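Local coordinates for bifunctional cytochrome P450/NADPH--P450 reductase (Deinococcus aerius, PDB 7F3H), which probably hydroxylates organic substrates at a heme iron, using electrons passed from NADPH by its own fused reductase domain, at residues A[37-42]-A[55-60]; A[140-145]-A[451-456]; A[315-320]-A[377-382]. All coordinates share one frame; numbering follows the deposited sequence.

Overall arrangement
The three contacts lie within the cytochrome P450 fold that holds the heme. Interaction 1 closes first along the chain. It joins the end of helix 28-38 to the turn between strand 51-56 and helix 59-65, beside the five-stranded sheet. Interaction 2 then opens at residue 140 and closes only at 456, and interaction 3 is nested inside that long loop. Interaction 2 belongs to the separate three-stranded sheet, and its centre is about 39 Å from that of interaction 1. Interaction 3 packs the start of helix 317-329 on the loop before helix 384-387. Its nearest atoms are about 10 Å from each of the others, so the contacts tie separate parts of the fold.

Interaction 1 of 3, residues A[37-42]-A[55-60]; sequences RQIPEG and QAYDPN
Tyr57 lays its ring against Gly42 and reaches Ile39 with its hydroxyl. From CB, a chi1 of 49° sets CG between the backbone N and the carbonyl carbon. CG and CD1 then lie under Gly42 O, which stands 3.3 Å above the ring plane, over its centre. Further out, CE1 and CZ meet the carbonyl carbon of Gly42. Over the same face, CE2 approaches Gly42 CA, which makes a CH-pi contact 3.8 Å from the ring centroid. At the tip, OH donates to Ile39 O at 2.7 Å, in the carbonyl plane and on a lone pair. Ile39 CB lies 3.4 Å from Tyr57 OH.

Ile39 to Gly42 form a type I beta turn just after helix 28-38, leading into strand 43-48. The contact therefore joins the two chain ends at the open end of the hairpin 43-48/51-56, in the N-terminal part of the P450 fold. Two backbone N-H groups share Gly42 O, that of Tyr57 N at 2.9 Å and that of Asp58 N at 3.1 Å. Asp58 CB sits 3.6 Å from Gly42 CA, and a side chain on Gly42 would run into it. The carboxylate of Asp58 caps helix 59-65: OD2 accepts from Leu61 N and, weakly, from Asn60 N.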
ATOM      1  N   ARG A  37      15.448   6.492  16.440  1.00 37.44           N
ATOM      2  CA  ARG A  37      15.236   7.487  17.489  1.00 44.03           C
ATOM      3  C   ARG A  37      16.451   7.623  18.391  1.00 42.73           C
ATOM      4  O   ARG A  37      16.635   8.682  18.997  1.00 42.13           O
ATOM      5  CB  ARG A  37      14.041   7.087  18.355  1.00 37.44           C
ATOM      6  CG  ARG A  37      12.715   7.478  17.795  1.00 43.38           C
ATOM      7  CD  ARG A  37      12.528   8.994  17.815  1.00 50.10           C
ATOM      8  NE  ARG A  37      11.108   9.320  17.757  1.00 53.29           N
ATOM      9  CZ  ARG A  37      10.462   9.642  16.640  1.00 50.04           C
ATOM     10  NH1 ARG A  37      11.117   9.664  15.482  1.00 47.38           N
ATOM     11  NH2 ARG A  37       9.159   9.920  16.684  1.00 53.04           N
ATOM     12  N   GLN A  38      17.331   6.615  18.411  1.00 45.04           N
ATOM     13  CA  GLN A  38      18.582   6.769  19.159  1.00 41.58           C
ATOM     14  C   GLN A  38      19.638   7.489  18.340  1.00 38.78           C
ATOM     15  O   GLN A  38      20.538   8.105  18.918  1.00 50.52           O
ATOM     16  CB  GLN A  38      19.201   5.427  19.578  1.00 49.37           C
ATOM     17  CG  GLN A  38      18.298   4.400  20.207  1.00 47.49           C
ATOM     18  CD  GLN A  38      17.614   4.937  21.409  1.00 57.07           C
ATOM     19  OE1 GLN A  38      18.244   5.560  22.266  1.00 70.57           O
ATOM     20  NE2 GLN A  38      16.302   4.727  21.486  1.00 59.09           N
ATOM     21  N   ILE A  39      19.563   7.436  17.013  1.00 39.64           N
ATOM     22  CA  ILE A  39      20.675   7.934  16.205  1.00 40.81           C
ATOM     23  C   ILE A  39      20.286   9.218  15.473  1.00 37.05           C
ATOM     24  O   ILE A  39      19.609   9.174  14.433  1.00 37.48           O
ATOM     25  CB  ILE A  39      21.138   6.831  15.233  1.00 36.61           C
ATOM     26  CG1 ILE A  39      21.353   5.514  16.010  1.00 34.45           C
ATOM     27  CG2 ILE A  39      22.402   7.236  14.457  1.00 35.97           C
ATOM     28  CD1 ILE A  39      21.946   4.387  15.209  1.00 26.71           C
ATOM     29  N   PRO A  40      20.739  10.382  15.954  1.00 35.05           N
ATOM     30  CA  PRO A  40      20.260  11.653  15.386  1.00 37.58           C
ATOM     31  C   PRO A  40      20.879  12.024  14.055  1.00 32.44           C
ATOM     32  O   PRO A  40      20.311  12.888  13.372  1.00 36.02           O
ATOM     33  CB  PRO A  40      20.633  12.680  16.461  1.00 30.48           C
ATOM     34  CG  PRO A  40      21.868  12.104  17.091  1.00 29.32           C
ATOM     35  CD  PRO A  40      21.623  10.594  17.118  1.00 37.52           C
ATOM     36  N   GLU A  41      21.974  11.373  13.634  1.00 33.90           N
ATOM     37  CA  GLU A  41      22.577  11.655  12.328  1.00 29.41           C
ATOM     38  C   GLU A  41      21.664  11.340  11.161  1.00 29.82           C
ATOM     39  O   GLU A  41      22.002  11.679  10.021  1.00 34.01           O
ATOM     40  CB  GLU A  41      23.873  10.882  12.128  1.00 32.27           C
ATOM     41  CG  GLU A  41      24.983  11.313  13.020  1.00 27.72           C
ATOM     42  CD  GLU A  41      25.012  10.471  14.277  1.00 36.67           C
ATOM     43  OE1 GLU A  41      23.921  10.040  14.715  1.00 33.55           O
ATOM     44  OE2 GLU A  41      26.107  10.248  14.839  1.00 40.02           O
ATOM     45  N   GLY A  42      20.604  10.572  11.373  1.00 40.05           N
ATOM     46  CA  GLY A  42      19.618  10.392  10.330  1.00 34.21           C
ATOM     47  C   GLY A  42      19.843   9.204   9.411  1.00 36.06           C
ATOM     48  O   GLY A  42      19.027   9.001   8.489  1.00 33.57           O
ATOM     49  N   GLN A  55      19.773   2.230   6.680  1.00 30.47           N
ATOM     50  CA  GLN A  55      18.471   2.861   6.906  1.00 32.94           C
ATOM     51  C   GLN A  55      18.599   4.388   6.938  1.00 32.14           C
ATOM     52  O   GLN A  55      19.451   4.924   7.661  1.00 27.93           O
ATOM     53  CB  GLN A  55      17.849   2.364   8.216  1.00 30.64           C
ATOM     54  CG  GLN A  55      17.500   0.868   8.227  1.00 30.86           C
ATOM     55  CD  GLN A  55      16.222   0.555   7.489  1.00 28.76           C
ATOM     56  OE1 GLN A  55      15.431   1.445   7.168  1.00 30.10           O
ATOM     57  NE2 GLN A  55      15.992  -0.718   7.244  1.00 33.72           N
ATOM     58  N   ALA A  56      17.752   5.086   6.160  1.00 30.35           N
ATOM     59  CA  ALA A  56      17.806   6.544   6.073  1.00 29.38           C
ATOM     60  C   ALA A  56      16.467   7.184   6.391  1.00 29.40           C
ATOM     61  O   ALA A  56      15.436   6.762   5.864  1.00 30.80           O
ATOM     62  CB  ALA A  56      18.218   6.999   4.698  1.00 28.33           C
ATOM     63  N   TYR A  57      16.510   8.269   7.178  1.00 30.33           N
ATOM     64  CA  TYR A  57      15.319   8.955   7.675  1.00 30.82           C
ATOM     65  C   TYR A  57      15.498  10.467   7.891  1.00 30.21           C
ATOM     66  O   TYR A  57      14.514  11.163   8.161  1.00 29.90           O
ATOM     67  CB  TYR A  57      14.835   8.236   8.952  1.00 31.78           C
ATOM     68  CG  TYR A  57      15.930   7.989   9.970  1.00 30.35           C
ATOM     69  CD1 TYR A  57      16.767   6.873   9.840  1.00 27.69           C
ATOM     70  CD2 TYR A  57      16.109   8.825  11.072  1.00 28.63           C
ATOM     71  CE1 TYR A  57      17.781   6.637  10.726  1.00 24.80           C
ATOM     72  CE2 TYR A  57      17.123   8.574  11.985  1.00 27.11           C
ATOM     73  CZ  TYR A  57      17.955   7.483  11.797  1.00 26.92           C
ATOM     74  OH  TYR A  57      18.957   7.210  12.692  1.00 31.31           O
ATOM     75  N   ASP A  58      16.734  10.980   7.814  1.00 32.34           N
ATOM     76  CA  ASP A  58      16.957  12.436   7.823  1.00 33.97           C
ATOM     77  C   ASP A  58      16.332  13.058   6.575  1.00 31.92           C
ATOM     78  O   ASP A  58      16.634  12.608   5.453  1.00 31.82           O
ATOM     79  CB  ASP A  58      18.449  12.772   7.849  1.00 32.77           C
ATOM     80  CG  ASP A  58      18.714  14.279   7.942  1.00 32.21           C
ATOM     81  OD1 ASP A  58      18.603  14.808   9.054  1.00 36.69           O
ATOM     82  OD2 ASP A  58      19.061  14.930   6.939  1.00 28.19           O
ATOM     83  N   PRO A  59      15.489  14.092   6.712  1.00 29.75           N
ATOM     84  CA  PRO A  59      14.811  14.640   5.519  1.00 30.57           C
ATOM     85  C   PRO A  59      15.765  15.137   4.437  1.00 30.69           C
ATOM     86  O   PRO A  59      15.519  14.886   3.252  1.00 31.24           O
ATOM     87  CB  PRO A  59      13.941  15.775   6.090  1.00 31.39           C
ATOM     88  CG  PRO A  59      13.750  15.427   7.559  1.00 30.77           C
ATOM     89  CD  PRO A  59      15.049  14.745   7.961  1.00 34.10           C
ATOM     90  N   ASN A  60      16.899  15.743   4.787  1.00 29.88           N
ATOM     91  CA  ASN A  60      17.757  16.226   3.703  1.00 27.53           C
ATOM     92  C   ASN A  60      18.495  15.077   3.011  1.00 28.60           C
ATOM     93  O   ASN A  60      18.637  15.072   1.765  1.00 24.47           O
ATOM     94  CB  ASN A  60      18.747  17.239   4.247  1.00 25.23           C
ATOM     95  CG  ASN A  60      18.077  18.460   4.812  1.00 34.70           C
ATOM     96  OD1 ASN A  60      17.134  19.015   4.223  1.00 33.40           O
ATOM     97  ND2 ASN A  60      18.555  18.894   5.975  1.00 37.99           N
TER

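Interaction 2 of 3, residues A[140-145]-A[451-456]; sequences QDVRVA and LRVRER
Asp141 and Arg452 form a salt bridge in which two nitrogens share one oxygen. Arg452 NE meets Asp141 OD1 at 2.9 Å, nearly along the C-O axis. Arg452 NH2 meets Asp141 OD1 at 3.0 Å, from the syn side. The guanidinium and carboxylate planes are only 15° apart, and OD1 lies close to the guanidinium plane. The other oxygen, Asp141 OD2, is taken by the hydroxyl of Tyr432, so both carboxylate oxygens have partners.

Next to this bridge, Val142 N donates to Leu451 O at 2.8 Å, and Leu451 N returns a longer bond to Val142 O at 3.2 Å. Beyond the pair a water donates to Gln140 O and accepts from Val453 N.

Val142 and Leu451 share one face of the sheet, and Val144 comes to Leu451 from the start of the helix. Leu451 CD1 lies beside Val142 CB at 3.9 Å. The Val144 side chain crosses that of Leu451 at about a right angle, with CG2 3.5 Å from Leu451 CG.

Val142 and Leu451 are an antiparallel hydrogen-bonded pair. They join the short edge strand before helix 144-161 to the C-terminal strand 450-455, the arrangement of the small beta-3 sheet of cytochromes P450.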
ATOM      1  N   GLN A 140     -22.075  -8.604  16.190  1.00 27.38           N
ATOM      2  CA  GLN A 140     -20.991  -9.564  16.020  1.00 29.86           C
ATOM      3  C   GLN A 140     -19.685  -8.839  15.677  1.00 34.70           C
ATOM      4  O   GLN A 140     -19.679  -7.715  15.146  1.00 32.20           O
ATOM      5  CB  GLN A 140     -21.338 -10.563  14.924  1.00 31.77           C
ATOM      6  CG  GLN A 140     -22.731 -11.140  15.064  1.00 36.17           C
ATOM      7  CD  GLN A 140     -23.111 -12.036  13.893  1.00 49.20           C
ATOM      8  OE1 GLN A 140     -22.341 -12.905  13.482  1.00 49.05           O
ATOM      9  NE2 GLN A 140     -24.318 -11.852  13.374  1.00 52.85           N
ATOM     10  N   ASP A 141     -18.564  -9.498  15.998  1.00 32.54           N
ATOM     11  CA  ASP A 141     -17.235  -8.938  15.735  1.00 31.03           C
ATOM     12  C   ASP A 141     -17.016  -8.716  14.244  1.00 34.87           C
ATOM     13  O   ASP A 141     -17.115  -9.648  13.437  1.00 38.91           O
ATOM     14  CB  ASP A 141     -16.125  -9.852  16.271  1.00 23.35           C
ATOM     15  CG  ASP A 141     -16.038  -9.847  17.765  1.00 30.07           C
ATOM     16  OD1 ASP A 141     -16.697  -8.986  18.394  1.00 34.01           O
ATOM     17  OD2 ASP A 141     -15.330 -10.703  18.320  1.00 29.18           O
ATOM     18  N   VAL A 142     -16.703  -7.479  13.889  1.00 28.22           N
ATOM     19  CA  VAL A 142     -16.170  -7.164  12.577  1.00 26.49           C
ATOM     20  C   VAL A 142     -14.668  -7.429  12.578  1.00 29.28           C
ATOM     21  O   VAL A 142     -13.953  -6.976  13.482  1.00 27.78           O
ATOM     22  CB  VAL A 142     -16.496  -5.711  12.214  1.00 27.19           C
ATOM     23  CG1 VAL A 142     -15.540  -5.195  11.124  1.00 29.79           C
ATOM     24  CG2 VAL A 142     -17.944  -5.636  11.771  1.00 25.13           C
ATOM     25  N   ARG A 143     -14.204  -8.251  11.624  1.00 27.25           N
ATOM     26  CA  ARG A 143     -12.782  -8.528  11.418  1.00 24.48           C
ATOM     27  C   ARG A 143     -12.250  -7.500  10.420  1.00 28.90           C
ATOM     28  O   ARG A 143     -12.370  -7.663   9.196  1.00 25.87           O
ATOM     29  CB  ARG A 143     -12.586  -9.969  10.947  1.00 32.18           C
ATOM     30  CG  ARG A 143     -13.228 -10.988  11.914  1.00 36.85           C
ATOM     31  CD  ARG A 143     -12.800 -12.421  11.683  1.00 40.41           C
ATOM     32  NE  ARG A 143     -11.765 -12.837  12.630  1.00 50.59           N
ATOM     33  CZ  ARG A 143     -10.549 -13.264  12.274  1.00 63.63           C
ATOM     34  NH1 ARG A 143     -10.213 -13.338  10.980  1.00 59.10           N
ATOM     35  NH2 ARG A 143      -9.667 -13.624  13.205  1.00 64.78           N
ATOM     36  N   VAL A 144     -11.636  -6.440  10.945  1.00 26.79           N
ATOM     37  CA  VAL A 144     -11.445  -5.227  10.155  1.00 24.90           C
ATOM     38  C   VAL A 144     -10.482  -5.480   9.000  1.00 28.69           C
ATOM     39  O   VAL A 144     -10.814  -5.245   7.832  1.00 29.47           O
ATOM     40  CB  VAL A 144     -10.982  -4.076  11.058  1.00 25.79           C
ATOM     41  CG1 VAL A 144     -10.593  -2.881  10.215  1.00 23.76           C
ATOM     42  CG2 VAL A 144     -12.095  -3.705  12.073  1.00 23.82           C
ATOM     43  N   ALA A 145      -9.275  -5.963   9.311  1.00 28.92           N
ATOM     44  CA  ALA A 145      -8.303  -6.275   8.275  1.00 28.07           C
ATOM     45  C   ALA A 145      -8.914  -7.188   7.221  1.00 32.71           C
ATOM     46  O   ALA A 145      -8.758  -6.965   6.009  1.00 31.12           O
ATOM     47  CB  ALA A 145      -7.082  -6.940   8.910  1.00 25.15           C
ATOM     48  N   LEU A 451     -13.753  -4.714  15.793  1.00 26.42           N
ATOM     49  CA  LEU A 451     -14.648  -3.703  16.337  1.00 30.34           C
ATOM     50  C   LEU A 451     -16.086  -4.181  16.189  1.00 31.64           C
ATOM     51  O   LEU A 451     -16.348  -5.246  15.619  1.00 31.36           O
ATOM     52  CB  LEU A 451     -14.451  -2.331  15.663  1.00 30.60           C
ATOM     53  CG  LEU A 451     -14.530  -2.173  14.146  1.00 32.25           C
ATOM     54  CD1 LEU A 451     -15.987  -2.146  13.668  1.00 31.06           C
ATOM     55  CD2 LEU A 451     -13.791  -0.908  13.738  1.00 27.54           C
ATOM     56  N   ARG A 452     -17.017  -3.408  16.764  1.00 29.81           N
ATOM     57  CA  ARG A 452     -18.448  -3.640  16.613  1.00 27.64           C
ATOM     58  C   ARG A 452     -19.145  -2.401  16.058  1.00 28.09           C
ATOM     59  O   ARG A 452     -18.732  -1.269  16.321  1.00 27.86           O
ATOM     60  CB  ARG A 452     -19.064  -4.060  17.938  1.00 29.15           C
ATOM     61  CG  ARG A 452     -19.016  -5.566  18.100  1.00 34.07           C
ATOM     62  CD  ARG A 452     -19.314  -5.994  19.518  1.00 39.99           C
ATOM     63  NE  ARG A 452     -18.590  -7.218  19.805  1.00 34.02           N
ATOM     64  CZ  ARG A 452     -18.522  -7.778  21.000  1.00 39.17           C
ATOM     65  NH1 ARG A 452     -19.153  -7.233  22.033  1.00 43.84           N
ATOM     66  NH2 ARG A 452     -17.812  -8.882  21.164  1.00 39.00           N
ATOM     67  N   VAL A 453     -20.193  -2.608  15.253  1.00 27.98           N
ATOM     68  CA  VAL A 453     -20.902  -1.482  14.645  1.00 28.38           C
ATOM     69  C   VAL A 453     -22.395  -1.581  14.933  1.00 37.26           C
ATOM     70  O   VAL A 453     -22.962  -2.675  15.070  1.00 34.22           O
ATOM     71  CB  VAL A 453     -20.670  -1.361  13.117  1.00 26.90           C
ATOM     72  CG1 VAL A 453     -19.234  -1.047  12.825  1.00 31.86           C
ATOM     73  CG2 VAL A 453     -21.109  -2.603  12.373  1.00 23.60           C
ATOM     74  N   ARG A 454     -23.038  -0.409  15.019  1.00 34.29           N
ATOM     75  CA  ARG A 454     -24.486  -0.362  15.184  1.00 32.78           C
ATOM     76  C   ARG A 454     -25.070   0.714  14.274  1.00 38.67           C
ATOM     77  O   ARG A 454     -24.524   1.816  14.169  1.00 38.26           O
ATOM     78  CB  ARG A 454     -24.858  -0.103  16.658  1.00 33.17           C
ATOM     79  CG  ARG A 454     -26.335  -0.277  16.985  1.00 44.15           C
ATOM     80  CD  ARG A 454     -26.843   0.703  18.068  1.00 49.23           C
ATOM     81  NE  ARG A 454     -26.288   2.049  17.903  1.00 49.48           N
ATOM     82  CZ  ARG A 454     -26.057   2.892  18.907  1.00 57.83           C
ATOM     83  NH1 ARG A 454     -26.246   2.484  20.172  1.00 45.44           N
ATOM     84  NH2 ARG A 454     -25.528   4.102  18.645  1.00 54.09           N
ATOM     85  N   GLU A 455     -26.188   0.397  13.614  1.00 42.42           N
ATOM     86  CA  GLU A 455     -26.868   1.383  12.772  1.00 41.15           C
ATOM     87  C   GLU A 455     -27.064   2.704  13.517  1.00 37.57           C
ATOM     88  O   GLU A 455     -27.590   2.729  14.630  1.00 38.77           O
ATOM     89  CB  GLU A 455     -28.223   0.835  12.326  1.00 39.79           C
ATOM     90  CG  GLU A 455     -28.213   0.185  10.955  1.00 48.23           C
ATOM     91  CD  GLU A 455     -29.553  -0.461  10.598  1.00 58.75           C
ATOM     92  OE1 GLU A 455     -29.977  -0.325   9.431  1.00 62.89           O
ATOM     93  OE2 GLU A 455     -30.183  -1.098  11.485  1.00 56.01           O
ATOM     94  N   ARG A 456     -26.643   3.803  12.893  1.00 34.94           N
ATOM     95  CA  ARG A 456     -26.932   5.113  13.452  1.00 34.66           C
ATOM     96  C   ARG A 456     -28.425   5.411  13.347  1.00 36.69           C
ATOM     97  O   ARG A 456     -29.040   5.232  12.288  1.00 36.95           O
ATOM     98  CB  ARG A 456     -26.108   6.186  12.742  1.00 31.81           C
ATOM     99  CG  ARG A 456     -24.613   6.049  12.989  1.00 32.82           C
ATOM    100  CD  ARG A 456     -23.820   7.011  12.144  1.00 30.51           C
ATOM    101  NE  ARG A 456     -23.928   8.369  12.667  1.00 38.64           N
ATOM    102  CZ  ARG A 456     -23.769   9.479  11.945  1.00 39.45           C
ATOM    103  NH1 ARG A 456     -23.476   9.408  10.645  1.00 30.93           N
ATOM    104  NH2 ARG A 456     -23.895  10.666  12.541  1.00 37.37           N
TER
HETATM  105  O   HOH W   1     -20.617  -5.380  14.467  1.00 30.31           O

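Interaction 3 of 3, residues A[315-320]-A[377-382]; sequences LDVIPR and FDIDRW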
ATOM      1  N   LEU A 315     -15.378  16.205  -0.193  1.00 31.68           N
ATOM      2  CA  LEU A 315     -14.900  15.892   1.149  1.00 29.72           C
ATOM      3  C   LEU A 315     -13.662  16.706   1.512  1.00 33.92           C
ATOM      4  O   LEU A 315     -12.822  17.002   0.660  1.00 28.37           O
ATOM      5  CB  LEU A 315     -14.538  14.425   1.244  1.00 33.68           C
ATOM      6  CG  LEU A 315     -15.630  13.381   1.161  1.00 27.74           C
ATOM      7  CD1 LEU A 315     -14.903  12.065   1.121  1.00 28.69           C
ATOM      8  CD2 LEU A 315     -16.558  13.474   2.343  1.00 25.60           C
ATOM      9  N   ASP A 316     -13.533  17.026   2.817  1.00 31.69           N
ATOM     10  CA  ASP A 316     -12.355  17.738   3.324  1.00 31.30           C
ATOM     11  C   ASP A 316     -11.712  17.051   4.529  1.00 33.71           C
ATOM     12  O   ASP A 316     -10.496  16.791   4.537  1.00 31.33           O
ATOM     13  CB  ASP A 316     -12.697  19.171   3.731  1.00 30.28           C
ATOM     14  CG  ASP A 316     -11.615  19.777   4.563  1.00 27.36           C
ATOM     15  OD1 ASP A 316     -10.440  19.741   4.124  1.00 37.81           O
ATOM     16  OD2 ASP A 316     -11.905  20.214   5.677  1.00 27.10           O
ATOM     17  N   VAL A 317     -12.527  16.764   5.555  1.00 30.13           N
ATOM     18  CA  VAL A 317     -12.019  16.110   6.755  1.00 31.68           C
ATOM     19  C   VAL A 317     -11.466  14.720   6.421  1.00 33.07           C
ATOM     20  O   VAL A 317     -10.335  14.381   6.782  1.00 28.14           O
ATOM     21  CB  VAL A 317     -13.138  16.022   7.815  1.00 32.29           C
ATOM     22  CG1 VAL A 317     -12.718  15.139   8.997  1.00 23.78           C
ATOM     23  CG2 VAL A 317     -13.537  17.416   8.282  1.00 27.95           C
ATOM     24  N   ILE A 318     -12.253  13.903   5.709  1.00 35.74           N
ATOM     25  CA  ILE A 318     -11.870  12.504   5.461  1.00 32.58           C
ATOM     26  C   ILE A 318     -10.573  12.397   4.650  1.00 31.06           C
ATOM     27  O   ILE A 318      -9.692  11.611   5.035  1.00 28.00           O
ATOM     28  CB  ILE A 318     -13.044  11.748   4.839  1.00 30.32           C
ATOM     29  CG1 ILE A 318     -14.067  11.386   5.929  1.00 29.59           C
ATOM     30  CG2 ILE A 318     -12.605  10.533   4.071  1.00 24.98           C
ATOM     31  CD1 ILE A 318     -15.301  10.662   5.392  1.00 32.12           C
ATOM     32  N   PRO A 319     -10.393  13.132   3.532  1.00 29.09           N
ATOM     33  CA  PRO A 319      -9.070  13.170   2.895  1.00 28.33           C
ATOM     34  C   PRO A 319      -7.934  13.528   3.849  1.00 28.50           C
ATOM     35  O   PRO A 319      -6.861  12.917   3.789  1.00 29.06           O
ATOM     36  CB  PRO A 319      -9.244  14.241   1.805  1.00 29.11           C
ATOM     37  CG  PRO A 319     -10.675  14.250   1.500  1.00 28.60           C
ATOM     38  CD  PRO A 319     -11.376  13.941   2.780  1.00 28.62           C
ATOM     39  N   ARG A 320      -8.107  14.538   4.705  1.00 31.37           N
ATOM     40  CA  ARG A 320      -6.980  14.922   5.555  1.00 28.80           C
ATOM     41  C   ARG A 320      -6.707  13.864   6.619  1.00 27.84           C
ATOM     42  O   ARG A 320      -5.539  13.599   6.959  1.00 30.06           O
ATOM     43  CB  ARG A 320      -7.263  16.283   6.157  1.00 30.15           C
ATOM     44  CG  ARG A 320      -7.130  17.416   5.131  1.00 30.04           C
ATOM     45  CD  ARG A 320      -7.229  18.789   5.794  1.00 25.78           C
ATOM     46  NE  ARG A 320      -8.587  19.116   6.216  1.00 27.70           N
ATOM     47  CZ  ARG A 320      -8.961  19.417   7.464  1.00 31.96           C
ATOM     48  NH1 ARG A 320      -8.074  19.425   8.468  1.00 25.30           N
ATOM     49  NH2 ARG A 320     -10.238  19.723   7.710  1.00 25.31           N
ATOM     50  N   PHE A 377      -1.293  13.103  16.371  1.00 35.77           N
ATOM     51  CA  PHE A 377      -2.202  12.967  15.233  1.00 33.28           C
ATOM     52  C   PHE A 377      -2.946  14.281  15.041  1.00 31.73           C
ATOM     53  O   PHE A 377      -3.702  14.709  15.918  1.00 38.25           O
ATOM     54  CB  PHE A 377      -3.169  11.801  15.441  1.00 30.72           C
ATOM     55  CG  PHE A 377      -3.983  11.432  14.203  1.00 32.81           C
ATOM     56  CD1 PHE A 377      -5.182  12.065  13.923  1.00 30.84           C
ATOM     57  CD2 PHE A 377      -3.556  10.440  13.336  1.00 31.55           C
ATOM     58  CE1 PHE A 377      -5.926  11.725  12.800  1.00 32.30           C
ATOM     59  CE2 PHE A 377      -4.308  10.092  12.203  1.00 26.57           C
ATOM     60  CZ  PHE A 377      -5.481  10.732  11.932  1.00 24.08           C
ATOM     61  N   ASP A 378      -2.733  14.924  13.895  1.00 34.37           N
ATOM     62  CA  ASP A 378      -3.270  16.264  13.663  1.00 36.88           C
ATOM     63  C   ASP A 378      -3.607  16.392  12.180  1.00 31.21           C
ATOM     64  O   ASP A 378      -2.704  16.470  11.342  1.00 26.97           O
ATOM     65  CB  ASP A 378      -2.248  17.314  14.133  1.00 32.60           C
ATOM     66  CG  ASP A 378      -2.752  18.761  14.037  1.00 39.30           C
ATOM     67  OD1 ASP A 378      -3.864  19.010  13.514  1.00 37.27           O
ATOM     68  OD2 ASP A 378      -2.003  19.660  14.491  1.00 39.19           O
ATOM     69  N   ILE A 379      -4.908  16.426  11.853  1.00 28.74           N
ATOM     70  CA  ILE A 379      -5.324  16.486  10.454  1.00 24.05           C
ATOM     71  C   ILE A 379      -5.200  17.888   9.876  1.00 34.55           C
ATOM     72  O   ILE A 379      -5.200  18.053   8.635  1.00 33.03           O
ATOM     73  CB  ILE A 379      -6.753  15.945  10.254  1.00 26.29           C
ATOM     74  CG1 ILE A 379      -7.802  16.790  10.959  1.00 29.01           C
ATOM     75  CG2 ILE A 379      -6.922  14.497  10.754  1.00 28.70           C
ATOM     76  CD1 ILE A 379      -9.192  16.540  10.398  1.00 26.27           C
ATOM     77  N   ASP A 380      -5.020  18.911  10.726  1.00 37.70           N
ATOM     78  CA  ASP A 380      -4.857  20.262  10.184  1.00 37.77           C
ATOM     79  C   ASP A 380      -3.505  20.460   9.501  1.00 34.23           C
ATOM     80  O   ASP A 380      -3.339  21.445   8.776  1.00 40.01           O
ATOM     81  CB  ASP A 380      -5.023  21.319  11.293  1.00 39.56           C
ATOM     82  CG  ASP A 380      -6.493  21.647  11.587  1.00 37.92           C
ATOM     83  OD1 ASP A 380      -7.382  21.031  10.958  1.00 36.52           O
ATOM     84  OD2 ASP A 380      -6.766  22.512  12.456  1.00 44.34           O
ATOM     85  N   ARG A 381      -2.544  19.543   9.692  1.00 32.96           N
ATOM     86  CA  ARG A 381      -1.318  19.569   8.905  1.00 29.47           C
ATOM     87  C   ARG A 381      -1.608  19.572   7.423  1.00 31.02           C
ATOM     88  O   ARG A 381      -0.727  19.946   6.642  1.00 31.24           O
ATOM     89  CB  ARG A 381      -0.420  18.359   9.205  1.00 29.89           C
ATOM     90  CG  ARG A 381      -0.025  18.217  10.654  1.00 34.18           C
ATOM     91  CD  ARG A 381       0.703  16.899  10.962  1.00 30.91           C
ATOM     92  NE  ARG A 381       1.783  17.198  11.895  1.00 37.60           N
ATOM     93  CZ  ARG A 381       1.820  16.826  13.165  1.00 32.55           C
ATOM     94  NH1 ARG A 381       0.857  16.104  13.692  1.00 37.87           N
ATOM     95  NH2 ARG A 381       2.841  17.178  13.907  1.00 35.52           N
ATOM     96  N   TRP A 382      -2.816  19.149   7.013  1.00 28.42           N
ATOM     97  CA  TRP A 382      -3.076  18.787   5.628  1.00 25.70           C
ATOM     98  C   TRP A 382      -4.066  19.713   4.933  1.00 30.14           C
ATOM     99  O   TRP A 382      -4.475  19.416   3.797  1.00 31.35           O
ATOM    100  CB  TRP A 382      -3.555  17.323   5.570  1.00 29.32           C
ATOM    101  CG  TRP A 382      -2.496  16.408   6.122  1.00 28.56           C
ATOM    102  CD1 TRP A 382      -2.507  15.759   7.330  1.00 25.92           C
ATOM    103  CD2 TRP A 382      -1.235  16.101   5.511  1.00 30.86           C
ATOM    104  NE1 TRP A 382      -1.335  15.061   7.500  1.00 28.68           N
ATOM    105  CE2 TRP A 382      -0.537  15.249   6.402  1.00 27.84           C
ATOM    106  CE3 TRP A 382      -0.633  16.449   4.283  1.00 28.42           C
ATOM    107  CZ2 TRP A 382       0.733  14.750   6.116  1.00 26.29           C
ATOM    108  CZ3 TRP A 382       0.635  15.947   3.993  1.00 27.02           C
ATOM    109  CH2 TRP A 382       1.301  15.099   4.907  1.00 27.51           C
TER
HETATM  110  O   HOH W   2     -10.082  20.554  10.864  1.00 35.55           O
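Arg320 runs past Trp382 with its carbons and reaches Ile379 and Asp380 with its guanidinium. The tight part is around the Arg320 chain. Arg320 CG packs on Trp382 CB at 3.6 Å, and CD lies against the backbone of Trp382. The Ile379 side chain crosses Arg320, with CD1 3.6 Å from NH1 and 4.0 Å from Val317 CG1.

The polar end faces the more exposed Asp316 and Asp380. Asp316 is gripped side-on: Arg320 NE bonds OD1 at 2.9 Å and NH2 bonds OD2 at 2.7 Å. Across the contact the hold is looser. Arg320 NH1 donates to Ile379 O at 3.2 Å from well above the carbonyl plane. It also forms a salt bridge with Asp380 OD1 at 3.0 Å, whose hydrogen bond is weak. A water bridges NH2 and Asp380 OD1. An alanine at Arg320 would probably leave Asp316 and Asp380 without their shared positive charge and open a gap beside Trp382.

Arg381 NH1 and Trp382 NE1 both bond to Glu324, one turn on from Arg320. Helix 317-329 carries the ExxR motif, Glu324 and Arg327, and the loop is consistent with the PERF-like segment leading into the meander. Helix 287-300 also packs here, with Val289 touching Ile379.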